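Local structure of phosphoribosylformylglycinamidine synthase 2 (Thermus thermophilus, 3VIU) at residues L399-L404 and A576-Y581. The protein belongs to the AIR synthase-related (PurM-like) family and, in this model, holds adenosine-5'-diphosphate and a magnesium ion. Numbering follows the deposited sequence.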
loop_
_atom_site.group_PDB
_atom_site.type_symbol
_atom_site.label_atom_id
_atom_site.label_comp_id
_atom_site.label_asym_id
_atom_site.label_seq_id
_atom_site.Cartn_x
_atom_site.Cartn_y
_atom_site.Cartn_z
ATOM N N LEU A 399 13.571 8.748 19.895
ATOM C CA LEU A 399 12.817 7.546 20.205
ATOM C C LEU A 399 11.429 7.946 20.682
ATOM O O LEU A 399 10.456 7.259 20.400
ATOM C CB LEU A 399 13.533 6.723 21.285
ATOM C CG LEU A 399 14.758 5.910 20.846
ATOM C CD1 LEU A 399 15.509 5.424 22.058
ATOM C CD2 LEU A 399 14.323 4.723 19.993
ATOM N N ALA A 400 11.342 9.078 21.378
ATOM C CA ALA A 400 10.065 9.573 21.900
ATOM C C ALA A 400 9.210 10.306 20.862
ATOM O O ALA A 400 8.084 10.705 21.150
ATOM C CB ALA A 400 10.315 10.477 23.096
ATOM N N SER A 401 9.748 10.489 19.660
ATOM C CA SER A 401 9.016 11.161 18.597
ATOM C C SER A 401 7.915 10.256 18.081
ATOM O O SER A 401 8.159 9.096 17.760
ATOM C CB SER A 401 9.940 11.506 17.431
ATOM O OG SER A 401 9.182 11.762 16.253
ATOM N N PRO A 402 6.683 10.777 17.992
ATOM C CA PRO A 402 5.540 10.001 17.503
ATOM C C PRO A 402 5.766 9.335 16.135
ATOM O O PRO A 402 5.075 8.381 15.778
ATOM C CB PRO A 402 4.420 11.034 17.471
ATOM C CG PRO A 402 4.744 11.883 18.660
ATOM C CD PRO A 402 6.241 12.082 18.521
ATOM N N ASN A 403 6.725 9.837 15.372
ATOM C CA ASN A 403 7.010 9.272 14.064
ATOM C C ASN A 403 8.035 8.140 14.132
ATOM O O ASN A 403 8.205 7.397 13.165
ATOM C CB ASN A 403 7.514 10.372 13.118
ATOM C CG ASN A 403 6.386 11.250 12.570
ATOM O OD1 ASN A 403 6.589 12.436 12.294
ATOM N ND2 ASN A 403 5.203 10.666 12.392
ATOM N N LEU A 404 8.704 8.000 15.273
ATOM C CA LEU A 404 9.729 6.971 15.441
ATOM C C LEU A 404 9.453 5.973 16.573
ATOM O O LEU A 404 10.053 4.906 16.619
ATOM C CB LEU A 404 11.077 7.644 15.678
ATOM C CG LEU A 404 11.405 8.721 14.640
ATOM C CD1 LEU A 404 12.634 9.533 15.071
ATOM C CD2 LEU A 404 11.626 8.046 13.296
ATOM N N ALA A 576 16.189 17.209 5.370
ATOM C CA ALA A 576 14.880 16.569 5.475
ATOM C C ALA A 576 14.896 15.411 6.468
ATOM O O ALA A 576 14.063 14.517 6.394
ATOM C CB ALA A 576 14.443 16.066 4.099
ATOM N N SER A 577 15.829 15.431 7.412
ATOM C CA SER A 577 15.922 14.335 8.364
ATOM C C SER A 577 15.083 14.536 9.604
ATOM O O SER A 577 14.528 15.619 9.842
ATOM C CB SER A 577 17.366 14.134 8.798
ATOM O OG SER A 577 17.783 15.199 9.636
ATOM N N GLU A 578 15.007 13.468 10.397
ATOM C CA GLU A 578 14.277 13.482 11.654
ATOM C C GLU A 578 15.014 14.380 12.644
ATOM O O GLU A 578 14.423 15.250 13.266
ATOM C CB GLU A 578 14.190 12.070 12.244
ATOM C CG GLU A 578 13.132 11.176 11.647
ATOM C CD GLU A 578 11.735 11.765 11.777
ATOM O OE1 GLU A 578 11.471 12.483 12.775
ATOM O OE2 GLU A 578 10.903 11.496 10.881
ATOM N N VAL A 579 16.316 14.164 12.785
ATOM C CA VAL A 579 17.092 14.944 13.728
ATOM C C VAL A 579 17.041 16.430 13.408
ATOM O O VAL A 579 17.090 17.257 14.315
ATOM C CB VAL A 579 18.574 14.474 13.784
ATOM C CG1 VAL A 579 19.346 15.009 12.576
ATOM C CG2 VAL A 579 19.211 14.934 15.096
ATOM N N LEU A 580 16.947 16.773 12.126
ATOM C CA LEU A 580 16.880 18.184 11.746
ATOM C C LEU A 580 15.578 18.771 12.277
ATOM O O LEU A 580 15.566 19.841 12.892
ATOM C CB LEU A 580 16.926 18.355 10.222
ATOM C CG LEU A 580 16.645 19.784 9.721
ATOM C CD1 LEU A 580 17.690 20.754 10.265
ATOM C CD2 LEU A 580 16.650 19.811 8.209
ATOM N N TYR A 581 14.484 18.055 12.038
ATOM C CA TYR A 581 13.169 18.494 12.481
ATOM C C TYR A 581 13.100 18.638 13.996
ATOM O O TYR A 581 12.483 19.566 14.504
ATOM C CB TYR A 581 12.093 17.507 12.036
ATOM C CG TYR A 581 10.724 17.862 12.551
ATOM C CD1 TYR A 581 10.007 18.928 12.008
ATOM C CD2 TYR A 581 10.143 17.138 13.589
ATOM C CE1 TYR A 581 8.746 19.261 12.482
ATOM C CE2 TYR A 581 8.880 17.464 14.072
ATOM C CZ TYR A 581 8.187 18.528 13.514
ATOM O OH TYR A 581 6.937 18.858 13.985
#
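L404 and E578 make a small, chiefly van der Waals contact between the loop joining helices 391-399 and 408-411 and the first turn of helix 578-584. Its extent is modest, 126 Å² buried in all; the closest CA pair, N403 CA to E578 CA, is 8.7 Å apart, and every contact within 4.5 Å is between side chains. Both methyls of L404 rest on the aliphatic part of the glutamate: CD1 and CD2 each lie 3.8 Å from E578 CG. The two side chains run past each other in opposite directions. A bend at chi2 (-58°) folds the E578 chain back, which leaves OE1 3.9 Å from L404 CD1. The carboxylate finds its polar partner elsewhere, OE2 being hydrogen-bonded to the hydroxyl of Y162 on strand 156-163, while R452 forms a long, weak ion pair with the same oxygen. S401 OG stands 4.2 Å from E578 OE1 and is instead used locally, accepting from N403 N at 3.2 Å and 156°. Within 576-581, S577 OG accepts from L580 N at 3.1 Å, an N-cap bond, and E578 N donates to E656. L398 of helix 391-399 touches both L404 and E578. An ST turn at S401 thus meets an N-capped helix start in the second AIR synthase-related C-terminal domain.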